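Local coordinates for protein putative marr-family transcriptional repressor (Streptomyces coelicolor, PDB 3ZPL) that binds DNA as a two-subunit winged-helix protein of the MarR family and probably acts as a transcriptional repressor, at residues 40-48 with 132-141; 52-63 with 125-133. All blocks are in the same frame, centred on the assembly; numbering follows the deposited sequence.

Contact 1 of 2, residues 40-48 with 132-141; sequences LEDHLDRQL and GHVDAVRQAV. With nucleotides of chain C.
Q47 and H133 tie together two long helices of the MarR fold, 24-52 and 120-142, which run nearly antiparallel here: the axes of the two short segments come within 10.2 Å at an angle of 161°. One polar bond crosses the interface. H133 ND1 donates to Q47 OE1 over 3.2 Å; the acceptor lies close to the imidazole plane and the donor lies in the carbonyl plane, with an N-H...O angle of 153°. Q47 CG stands opposite its own backbone N (chi1 -177°) and the chain then bends at chi2, which brings the amide alongside H133 N and CA while CG rests on A136 CB. Cutting Q47 back to an alanine is likely to leave H133 ND1 without this acceptor, the imidazole freer to turn and A136 CB without the methylene that rests on it.

Leucines and small side chains make up most of the remaining contact. L44 sends CD1 to V137 CG2 and CD2 to A136 CB, the leucine and valine side chains crossing at about a right angle. One turn earlier, L40 splits its branches between A140 CB and V141 CG2. L48 lays CD1 obliquely against the H133 imidazole.

Towards the DNA, R46 NH1 forms a salt bridge with D172 of the second subunit, while the bent chain brings R46 NE and NH2 to one phosphate oxygen, OP2 of DC15 of chain C, through weak bonds of 3.2 Å and 3.3 Å.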
loop_
_atom_site.group_PDB
_atom_site.type_symbol
_atom_site.label_atom_id
_atom_site.label_comp_id
_atom_site.label_asym_id
_atom_site.label_seq_id
_atom_site.Cartn_x
_atom_site.Cartn_y
_atom_site.Cartn_z
ATOM N N LEU A 40 2.685 -7.357 0.397
ATOM C CA LEU A 40 3.778 -6.924 -0.468
ATOM C C LEU A 40 4.529 -5.705 0.104
ATOM O O LEU A 40 5.753 -5.751 0.240
ATOM C CB LEU A 40 3.281 -6.584 -1.871
ATOM C CG LEU A 40 3.620 -7.573 -2.970
ATOM C CD1 LEU A 40 3.046 -7.078 -4.291
ATOM C CD2 LEU A 40 5.130 -7.803 -3.092
ATOM N N GLU A 41 3.811 -4.625 0.422
ATOM C CA GLU A 41 4.474 -3.427 0.983
ATOM C C GLU A 41 5.271 -3.842 2.209
ATOM O O GLU A 41 6.359 -3.353 2.413
ATOM C CB GLU A 41 3.534 -2.269 1.335
ATOM N N ASP A 42 4.738 -4.772 3.000
ATOM C CA ASP A 42 5.437 -5.229 4.189
ATOM C C ASP A 42 6.710 -5.997 3.828
ATOM O O ASP A 42 7.775 -5.774 4.398
ATOM C CB ASP A 42 4.512 -6.111 5.020
ATOM C CG ASP A 42 5.164 -6.611 6.278
ATOM O OD1 ASP A 42 5.818 -7.664 6.239
ATOM O OD2 ASP A 42 5.040 -5.945 7.317
ATOM N N HIS A 43 6.579 -6.913 2.883
ATOM C CA HIS A 43 7.673 -7.773 2.500
ATOM C C HIS A 43 8.799 -6.949 1.881
ATOM O O HIS A 43 9.984 -7.152 2.207
ATOM C CB HIS A 43 7.180 -8.849 1.538
ATOM C CG HIS A 43 8.257 -9.764 1.061
ATOM N ND1 HIS A 43 9.105 -10.424 1.921
ATOM C CD2 HIS A 43 8.640 -10.111 -0.191
ATOM C CE1 HIS A 43 9.956 -11.153 1.218
ATOM N NE2 HIS A 43 9.698 -10.975 -0.067
ATOM N N LEU A 44 8.427 -6.004 1.026
ATOM C CA LEU A 44 9.410 -5.211 0.297
ATOM C C LEU A 44 10.052 -4.144 1.171
ATOM O O LEU A 44 11.272 -3.993 1.157
ATOM C CB LEU A 44 8.781 -4.593 -0.951
ATOM C CG LEU A 44 8.241 -5.634 -1.940
ATOM C CD1 LEU A 44 7.829 -4.975 -3.250
ATOM C CD2 LEU A 44 9.251 -6.736 -2.195
ATOM N N ASP A 45 9.244 -3.419 1.941
ATOM C CA ASP A 45 9.768 -2.496 2.953
ATOM C C ASP A 45 10.813 -3.176 3.815
ATOM O O ASP A 45 11.844 -2.596 4.089
ATOM C CB ASP A 45 8.675 -1.981 3.883
ATOM C CG ASP A 45 7.945 -0.750 3.345
ATOM O OD1 ASP A 45 8.333 -0.198 2.290
ATOM O OD2 ASP A 45 6.970 -0.335 4.025
ATOM N N ARG A 46 10.537 -4.389 4.270
ATOM C CA ARG A 46 11.468 -5.070 5.163
ATOM C C ARG A 46 12.742 -5.489 4.449
ATOM O O ARG A 46 13.834 -5.367 4.982
ATOM C CB ARG A 46 10.813 -6.306 5.781
ATOM C CG ARG A 46 9.781 -5.966 6.835
ATOM C CD ARG A 46 9.741 -7.006 7.929
ATOM N NE ARG A 46 10.339 -6.452 9.137
ATOM C CZ ARG A 46 10.745 -7.173 10.167
ATOM N NH1 ARG A 46 10.627 -8.497 10.147
ATOM N NH2 ARG A 46 11.277 -6.573 11.222
ATOM N N GLN A 47 12.576 -6.059 3.264
ATOM C CA GLN A 47 13.697 -6.452 2.443
ATOM C C GLN A 47 14.611 -5.238 2.209
ATOM O O GLN A 47 15.830 -5.334 2.343
ATOM C CB GLN A 47 13.179 -7.030 1.122
ATOM C CG GLN A 47 14.257 -7.555 0.191
ATOM C CD GLN A 47 14.688 -6.519 -0.822
ATOM O OE1 GLN A 47 13.847 -5.868 -1.445
ATOM N NE2 GLN A 47 16.001 -6.346 -0.982
ATOM N N LEU A 48 14.015 -4.093 1.895
ATOM C CA LEU A 48 14.801 -2.893 1.619
ATOM C C LEU A 48 15.321 -2.204 2.877
ATOM O O LEU A 48 16.371 -1.598 2.847
ATOM C CB LEU A 48 14.011 -1.918 0.773
ATOM C CG LEU A 48 13.917 -2.392 -0.667
ATOM C CD1 LEU A 48 12.750 -1.734 -1.389
ATOM C CD2 LEU A 48 15.217 -2.124 -1.402
ATOM N N GLY A 132 19.041 -7.794 -5.214
ATOM C CA GLY A 132 18.238 -8.274 -4.092
ATOM C C GLY A 132 16.781 -7.877 -4.263
ATOM O O GLY A 132 15.897 -8.727 -4.282
ATOM N N HIS A 133 16.532 -6.580 -4.428
ATOM C CA HIS A 133 15.168 -6.091 -4.560
ATOM C C HIS A 133 14.437 -6.698 -5.755
ATOM O O HIS A 133 13.230 -6.957 -5.683
ATOM C CB HIS A 133 15.126 -4.564 -4.672
ATOM C CG HIS A 133 13.741 -4.026 -4.885
ATOM N ND1 HIS A 133 12.771 -4.071 -3.904
ATOM C CD2 HIS A 133 13.152 -3.481 -5.973
ATOM C CE1 HIS A 133 11.652 -3.558 -4.374
ATOM N NE2 HIS A 133 11.854 -3.193 -5.626
ATOM N N VAL A 134 15.155 -6.911 -6.852
ATOM C CA VAL A 134 14.555 -7.534 -8.032
ATOM C C VAL A 134 14.137 -8.971 -7.724
ATOM O O VAL A 134 13.001 -9.336 -7.986
ATOM C CB VAL A 134 15.477 -7.440 -9.260
ATOM C CG1 VAL A 134 14.971 -8.300 -10.398
ATOM C CG2 VAL A 134 15.569 -5.988 -9.716
ATOM N N ASP A 135 15.031 -9.765 -7.135
ATOM C CA ASP A 135 14.680 -11.121 -6.690
ATOM C C ASP A 135 13.386 -11.108 -5.890
ATOM O O ASP A 135 12.427 -11.788 -6.235
ATOM C CB ASP A 135 15.772 -11.731 -5.788
ATOM C CG ASP A 135 16.810 -12.578 -6.551
ATOM O OD1 ASP A 135 16.635 -12.974 -7.747
ATOM O OD2 ASP A 135 17.827 -12.876 -5.887
ATOM N N ALA A 136 13.380 -10.325 -4.809
ATOM C CA ALA A 136 12.226 -10.247 -3.909
ATOM C C ALA A 136 10.922 -9.929 -4.657
ATOM O O ALA A 136 9.877 -10.502 -4.358
ATOM C CB ALA A 136 12.472 -9.217 -2.811
ATOM N N VAL A 137 11.003 -9.032 -5.636
ATOM C CA VAL A 137 9.852 -8.698 -6.478
ATOM C C VAL A 137 9.506 -9.828 -7.455
ATOM O O VAL A 137 8.336 -10.026 -7.786
ATOM C CB VAL A 137 10.084 -7.377 -7.237
ATOM C CG1 VAL A 137 8.996 -7.145 -8.279
ATOM C CG2 VAL A 137 10.126 -6.219 -6.250
ATOM N N ARG A 138 10.515 -10.552 -7.932
ATOM C CA ARG A 138 10.270 -11.743 -8.749
ATOM C C ARG A 138 9.539 -12.802 -7.933
ATOM O O ARG A 138 8.461 -13.242 -8.313
ATOM C CB ARG A 138 11.581 -12.341 -9.280
ATOM C CG ARG A 138 12.092 -11.691 -10.570
ATOM C CD ARG A 138 12.969 -12.523 -11.509
ATOM N NE ARG A 138 13.175 -11.779 -12.762
ATOM C CZ ARG A 138 12.254 -11.624 -13.725
ATOM N NH1 ARG A 138 11.037 -12.148 -13.608
ATOM N NH2 ARG A 138 12.547 -10.928 -14.825
ATOM N N GLN A 139 10.149 -13.190 -6.815
ATOM C CA GLN A 139 9.695 -14.331 -6.014
ATOM C C GLN A 139 8.287 -14.109 -5.497
ATOM O O GLN A 139 7.487 -15.026 -5.477
ATOM C CB GLN A 139 10.634 -14.633 -4.842
ATOM N N ALA A 140 7.976 -12.887 -5.099
ATOM C CA ALA A 140 6.653 -12.556 -4.589
ATOM C C ALA A 140 5.586 -12.495 -5.674
ATOM O O ALA A 140 4.424 -12.797 -5.419
ATOM C CB ALA A 140 6.706 -11.236 -3.866
ATOM N N VAL A 141 5.976 -12.102 -6.881
ATOM C CA VAL A 141 5.008 -11.827 -7.944
ATOM C C VAL A 141 5.255 -12.621 -9.236
ATOM O O VAL A 141 4.546 -13.588 -9.501
ATOM C CB VAL A 141 4.974 -10.328 -8.268
ATOM C CG1 VAL A 141 3.994 -10.044 -9.397
ATOM C CG2 VAL A 141 4.597 -9.545 -7.022
ATOM P P DC C 15 10.701 -2.693 10.562
ATOM O OP1 DC C 15 11.617 -2.715 9.388
ATOM O OP2 DC C 15 9.677 -3.757 10.717
ATOM O "O5'" DC C 15 11.528 -2.657 11.924
ATOM C "C5'" DC C 15 12.419 -1.564 12.217
ATOM C "C4'" DC C 15 12.767 -1.578 13.686
ATOM O "O4'" DC C 15 11.642 -1.098 14.452
ATOM C "C3'" DC C 15 13.096 -2.963 14.243
ATOM O "O3'" DC C 15 14.481 -3.021 14.583
ATOM C "C2'" DC C 15 12.206 -3.108 15.466
ATOM C "C1'" DC C 15 11.672 -1.715 15.710
ATOM N N1 DC C 15 10.314 -1.675 16.246
ATOM C C2 DC C 15 10.058 -0.914 17.391
ATOM O O2 DC C 15 10.996 -0.312 17.933
ATOM N N3 DC C 15 8.804 -0.880 17.891
ATOM C C4 DC C 15 7.821 -1.539 17.275
ATOM N N4 DC C 15 6.595 -1.457 17.792
ATOM C C5 DC C 15 8.051 -2.311 16.100
ATOM C C6 DC C 15 9.300 -2.349 15.623
#

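Contact 2 of 2, residues 52-63 with 125-133; sequences AGMPHVYYGLLV and VLRRTAPGH. With nucleotides of chain D.
In this winged-helix protein, helix 56-66 lies between the DNA backbone and helix 120-142, and an aromatic cluster of H56, Y59 and H133 fills part of the joint between the two helices. Y59 points its ring at the kinked turn of 125-133. Y59 CE1 meets T129 OG1 at 3.3 Å, with the oxygen in the ring plane, and the tyrosine OH ends against A130. Obliquely to the tyrosine ring, H133 CD2 lies 3.8 Å from Y59 CE2, while Y59 CD2 sits over one face of the imidazole, the two planes inclined at 49°. H56 meets the same imidazole obliquely at CE1; a water bridges H56 NE2 and H133 NE2, its oxygen 2.9 Å from H133 NE2.

T129 is fixed from within its own helix. With chi1 at 63°, T129 OG1 sits between the backbone N and the carbonyl carbon and donates to V125 O at 2.7 Å; T129 N reaches that oxygen from the opposite face of its plane. CG2 is thereby turned to A52 CB.

Farther along, L126 CD1 packs on L62 CB at 3.6 Å. Away from this interface, Y58 OH gives a weak hydrogen bond to OP2 of DC13 of chain D. Helix 56-66 is thus the first of three helices (with 75-82 and 86-98) that, with the hairpin of strands 102-106 and 114-118, make up the winged helix-turn-helix of MarR proteins.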
loop_
_atom_site.group_PDB
_atom_site.type_symbol
_atom_site.label_atom_id
_atom_site.label_comp_id
_atom_site.label_asym_id
_atom_site.label_seq_id
_atom_site.Cartn_x
_atom_site.Cartn_y
_atom_site.Cartn_z
ATOM N N ALA A 52 19.257 -2.465 2.462
ATOM C CA ALA A 52 19.605 -1.149 1.886
ATOM C C ALA A 52 19.371 0.067 2.806
ATOM O O ALA A 52 19.678 1.187 2.437
ATOM C CB ALA A 52 18.840 -0.963 0.586
ATOM N N GLY A 53 18.796 -0.149 3.983
ATOM C CA GLY A 53 18.640 0.916 4.965
ATOM C C GLY A 53 17.593 1.965 4.653
ATOM O O GLY A 53 17.672 3.059 5.175
ATOM N N MET A 54 16.585 1.635 3.845
ATOM C CA MET A 54 15.495 2.579 3.550
ATOM C C MET A 54 14.228 1.875 3.101
ATOM O O MET A 54 14.293 0.747 2.611
ATOM C CB MET A 54 15.931 3.543 2.474
ATOM C CG MET A 54 15.925 2.965 1.081
ATOM S SD MET A 54 16.711 4.147 -0.013
ATOM C CE MET A 54 17.615 3.036 -1.093
ATOM N N PRO A 55 13.068 2.544 3.246
ATOM C CA PRO A 55 11.785 1.953 2.886
ATOM C C PRO A 55 11.541 1.945 1.398
ATOM O O PRO A 55 12.292 2.529 0.654
ATOM C CB PRO A 55 10.785 2.858 3.577
ATOM C CG PRO A 55 11.449 4.186 3.558
ATOM C CD PRO A 55 12.900 3.898 3.790
ATOM N N HIS A 56 10.498 1.253 0.959
ATOM C CA HIS A 56 10.278 1.045 -0.477
ATOM C C HIS A 56 10.074 2.342 -1.233
ATOM O O HIS A 56 10.561 2.484 -2.343
ATOM C CB HIS A 56 9.104 0.102 -0.733
ATOM C CG HIS A 56 8.946 -0.281 -2.175
ATOM N ND1 HIS A 56 7.715 -0.480 -2.763
ATOM C CD2 HIS A 56 9.861 -0.522 -3.146
ATOM C CE1 HIS A 56 7.876 -0.839 -4.026
ATOM N NE2 HIS A 56 9.169 -0.872 -4.285
ATOM N N VAL A 57 9.359 3.287 -0.644
ATOM C CA VAL A 57 9.013 4.505 -1.371
ATOM C C VAL A 57 10.264 5.318 -1.676
ATOM O O VAL A 57 10.432 5.802 -2.799
ATOM C CB VAL A 57 8.029 5.395 -0.591
ATOM C CG1 VAL A 57 7.521 6.512 -1.490
ATOM C CG2 VAL A 57 6.870 4.565 -0.050
ATOM N N TYR A 58 11.138 5.441 -0.680
ATOM C CA TYR A 58 12.423 6.117 -0.840
ATOM C C TYR A 58 13.260 5.476 -1.959
ATOM O O TYR A 58 13.670 6.143 -2.900
ATOM C CB TYR A 58 13.193 6.083 0.479
ATOM C CG TYR A 58 12.655 7.014 1.571
ATOM C CD1 TYR A 58 11.352 7.502 1.553
ATOM C CD2 TYR A 58 13.439 7.348 2.643
ATOM C CE1 TYR A 58 10.864 8.319 2.564
ATOM C CE2 TYR A 58 12.954 8.154 3.655
ATOM C CZ TYR A 58 11.666 8.647 3.604
ATOM O OH TYR A 58 11.227 9.467 4.620
ATOM N N TYR A 59 13.522 4.181 -1.850
ATOM C CA TYR A 59 14.228 3.442 -2.900
ATOM C C TYR A 59 13.705 3.800 -4.289
ATOM O O TYR A 59 14.499 4.020 -5.222
ATOM C CB TYR A 59 14.091 1.943 -2.665
ATOM C CG TYR A 59 14.887 1.080 -3.602
ATOM C CD1 TYR A 59 16.206 0.752 -3.322
ATOM C CD2 TYR A 59 14.316 0.565 -4.756
ATOM C CE1 TYR A 59 16.947 -0.064 -4.168
ATOM C CE2 TYR A 59 15.039 -0.253 -5.613
ATOM C CZ TYR A 59 16.360 -0.558 -5.311
ATOM O OH TYR A 59 17.081 -1.359 -6.150
ATOM N N GLY A 60 12.381 3.862 -4.433
ATOM C CA GLY A 60 11.745 4.270 -5.698
ATOM C C GLY A 60 12.201 5.643 -6.190
ATOM O O GLY A 60 12.383 5.855 -7.393
ATOM N N LEU A 61 12.385 6.579 -5.255
ATOM C CA LEU A 61 12.817 7.919 -5.610
ATOM C C LEU A 61 14.215 7.857 -6.216
ATOM O O LEU A 61 14.471 8.445 -7.266
ATOM C CB LEU A 61 12.796 8.836 -4.396
ATOM C CG LEU A 61 11.465 8.975 -3.653
ATOM C CD1 LEU A 61 11.603 9.889 -2.437
ATOM C CD2 LEU A 61 10.366 9.499 -4.565
ATOM N N LEU A 62 15.108 7.090 -5.598
ATOM C CA LEU A 62 16.454 6.914 -6.140
ATOM C C LEU A 62 16.431 6.293 -7.517
ATOM O O LEU A 62 17.156 6.710 -8.402
ATOM C CB LEU A 62 17.290 6.043 -5.229
ATOM C CG LEU A 62 17.435 6.505 -3.786
ATOM C CD1 LEU A 62 18.624 5.797 -3.170
ATOM C CD2 LEU A 62 17.600 8.012 -3.682
ATOM N N VAL A 63 15.587 5.292 -7.699
ATOM C CA VAL A 63 15.455 4.614 -8.990
ATOM C C VAL A 63 14.998 5.582 -10.074
ATOM O O VAL A 63 15.538 5.592 -11.183
ATOM C CB VAL A 63 14.463 3.442 -8.894
ATOM C CG1 VAL A 63 14.133 2.878 -10.269
ATOM C CG2 VAL A 63 15.039 2.356 -8.003
ATOM N N VAL A 125 24.508 2.576 -3.958
ATOM C CA VAL A 125 23.527 1.807 -3.175
ATOM C C VAL A 125 22.521 1.081 -4.074
ATOM O O VAL A 125 22.067 -0.017 -3.749
ATOM C CB VAL A 125 22.773 2.686 -2.179
ATOM C CG1 VAL A 125 21.715 1.900 -1.461
ATOM C CG2 VAL A 125 23.726 3.241 -1.148
ATOM N N LEU A 126 22.182 1.678 -5.207
ATOM C CA LEU A 126 21.299 1.003 -6.151
ATOM C C LEU A 126 22.009 -0.196 -6.746
ATOM O O LEU A 126 21.466 -1.298 -6.758
ATOM C CB LEU A 126 20.854 1.929 -7.273
ATOM C CG LEU A 126 19.628 2.762 -6.939
ATOM C CD1 LEU A 126 19.977 3.754 -5.852
ATOM C CD2 LEU A 126 19.136 3.498 -8.163
ATOM N N ARG A 127 23.236 0.025 -7.224
ATOM C CA ARG A 127 24.037 -1.048 -7.839
ATOM C C ARG A 127 24.188 -2.218 -6.857
ATOM O O ARG A 127 24.005 -3.370 -7.230
ATOM C CB ARG A 127 25.412 -0.523 -8.294
ATOM C CG ARG A 127 26.095 -1.380 -9.366
ATOM C CD ARG A 127 27.528 -0.958 -9.705
ATOM N N ARG A 128 24.470 -1.892 -5.596
ATOM C CA ARG A 128 24.624 -2.895 -4.555
ATOM C C ARG A 128 23.320 -3.664 -4.275
ATOM O O ARG A 128 23.350 -4.890 -4.153
ATOM C CB ARG A 128 25.178 -2.260 -3.271
ATOM N N THR A 129 22.177 -2.972 -4.221
ATOM C CA THR A 129 20.950 -3.580 -3.688
ATOM C C THR A 129 19.922 -4.066 -4.713
ATOM O O THR A 129 19.206 -5.045 -4.460
ATOM C CB THR A 129 20.246 -2.607 -2.755
ATOM O OG1 THR A 129 19.851 -1.452 -3.495
ATOM C CG2 THR A 129 21.178 -2.200 -1.621
ATOM N N ALA A 130 19.825 -3.386 -5.854
ATOM C CA ALA A 130 18.826 -3.735 -6.876
ATOM C C ALA A 130 18.623 -5.230 -7.117
ATOM O O ALA A 130 17.490 -5.707 -7.037
ATOM C CB ALA A 130 19.117 -3.023 -8.185
ATOM N N PRO A 131 19.696 -5.983 -7.416
ATOM C CA PRO A 131 19.551 -7.437 -7.584
ATOM C C PRO A 131 18.744 -8.115 -6.473
ATOM O O PRO A 131 17.875 -8.927 -6.765
ATOM C CB PRO A 131 21.004 -7.956 -7.572
ATOM C CG PRO A 131 21.892 -6.756 -7.643
ATOM C CD PRO A 131 21.046 -5.523 -7.775
ATOM N N GLY A 132 19.041 -7.794 -5.214
ATOM C CA GLY A 132 18.238 -8.274 -4.092
ATOM C C GLY A 132 16.781 -7.877 -4.263
ATOM O O GLY A 132 15.897 -8.727 -4.282
ATOM N N HIS A 133 16.532 -6.580 -4.428
ATOM C CA HIS A 133 15.168 -6.091 -4.560
ATOM C C HIS A 133 14.437 -6.698 -5.755
ATOM O O HIS A 133 13.230 -6.957 -5.683
ATOM C CB HIS A 133 15.126 -4.564 -4.672
ATOM C CG HIS A 133 13.741 -4.026 -4.885
ATOM N ND1 HIS A 133 12.771 -4.071 -3.904
ATOM C CD2 HIS A 133 13.152 -3.481 -5.973
ATOM C CE1 HIS A 133 11.652 -3.558 -4.374
ATOM N NE2 HIS A 133 11.854 -3.193 -5.626
ATOM P P DT D 12 12.758 7.080 8.084
ATOM O OP1 DT D 12 13.321 6.125 7.081
ATOM O OP2 DT D 12 13.359 8.422 8.326
ATOM O "O5'" DT D 12 11.234 7.391 7.745
ATOM C "C5'" DT D 12 10.330 6.314 7.534
ATOM C "C4'" DT D 12 8.927 6.859 7.509
ATOM O "O4'" DT D 12 8.620 7.489 8.771
ATOM C "C3'" DT D 12 8.680 7.920 6.433
ATOM O "O3'" DT D 12 7.767 7.317 5.519
ATOM C "C2'" DT D 12 8.150 9.121 7.203
ATOM C "C1'" DT D 12 7.697 8.522 8.517
ATOM N N1 DT D 12 7.712 9.439 9.676
ATOM C C2 DT D 12 6.526 9.698 10.331
ATOM O O2 DT D 12 5.462 9.197 10.007
ATOM N N3 DT D 12 6.634 10.566 11.390
ATOM C C4 DT D 12 7.782 11.183 11.847
ATOM O O4 DT D 12 7.732 11.914 12.832
ATOM C C5 DT D 12 8.988 10.867 11.111
ATOM C C7 DT D 12 10.279 11.495 11.527
ATOM C C6 DT D 12 8.891 10.030 10.072
ATOM P P DC D 13 7.102 8.141 4.354
ATOM O OP1 DC D 13 6.621 7.166 3.341
ATOM O OP2 DC D 13 8.036 9.215 3.954
ATOM O "O5'" DC D 13 5.774 8.692 5.046
ATOM C "C5'" DC D 13 4.665 7.785 5.279
ATOM C "C4'" DC D 13 3.450 8.559 5.726
ATOM O "O4'" DC D 13 3.804 9.316 6.911
ATOM C "C3'" DC D 13 2.967 9.579 4.691
ATOM O "O3'" DC D 13 1.554 9.463 4.462
ATOM C "C2'" DC D 13 3.429 10.913 5.264
ATOM C "C1'" DC D 13 3.391 10.662 6.758
ATOM N N1 DC D 13 4.272 11.510 7.586
ATOM C C2 DC D 13 3.755 12.075 8.754
ATOM O O2 DC D 13 2.580 11.852 9.054
ATOM N N3 DC D 13 4.544 12.865 9.516
ATOM C C4 DC D 13 5.815 13.073 9.165
ATOM N N4 DC D 13 6.568 13.841 9.960
ATOM C C5 DC D 13 6.379 12.486 7.993
ATOM C C6 DC D 13 5.573 11.734 7.229
HETATM O O HOH W 1 10.548 -1.075 -7.200
#

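How the contacts relate
From the N terminus, helix 24-52 supplies residues 40-48, a short turn leads into helix 56-66, and the chain then passes through strand 72-74, helices 75-82 and 86-98 and the hairpin 102-118 before helix 120-142 returns. Its residues 125-133 close the inner loop, contact 2, and residues 132-141 close the outer one, contact 1, so contact 2 is nested inside contact 1. G132 and H133 belong to both. The centres lie 11 Å apart, joined directly where D45 OD1 probably accepts a hydrogen bond from H56 N and L48 packs on H56 and Y59. One returning helix thus binds two successive helices, and both contacts also touch the second subunit.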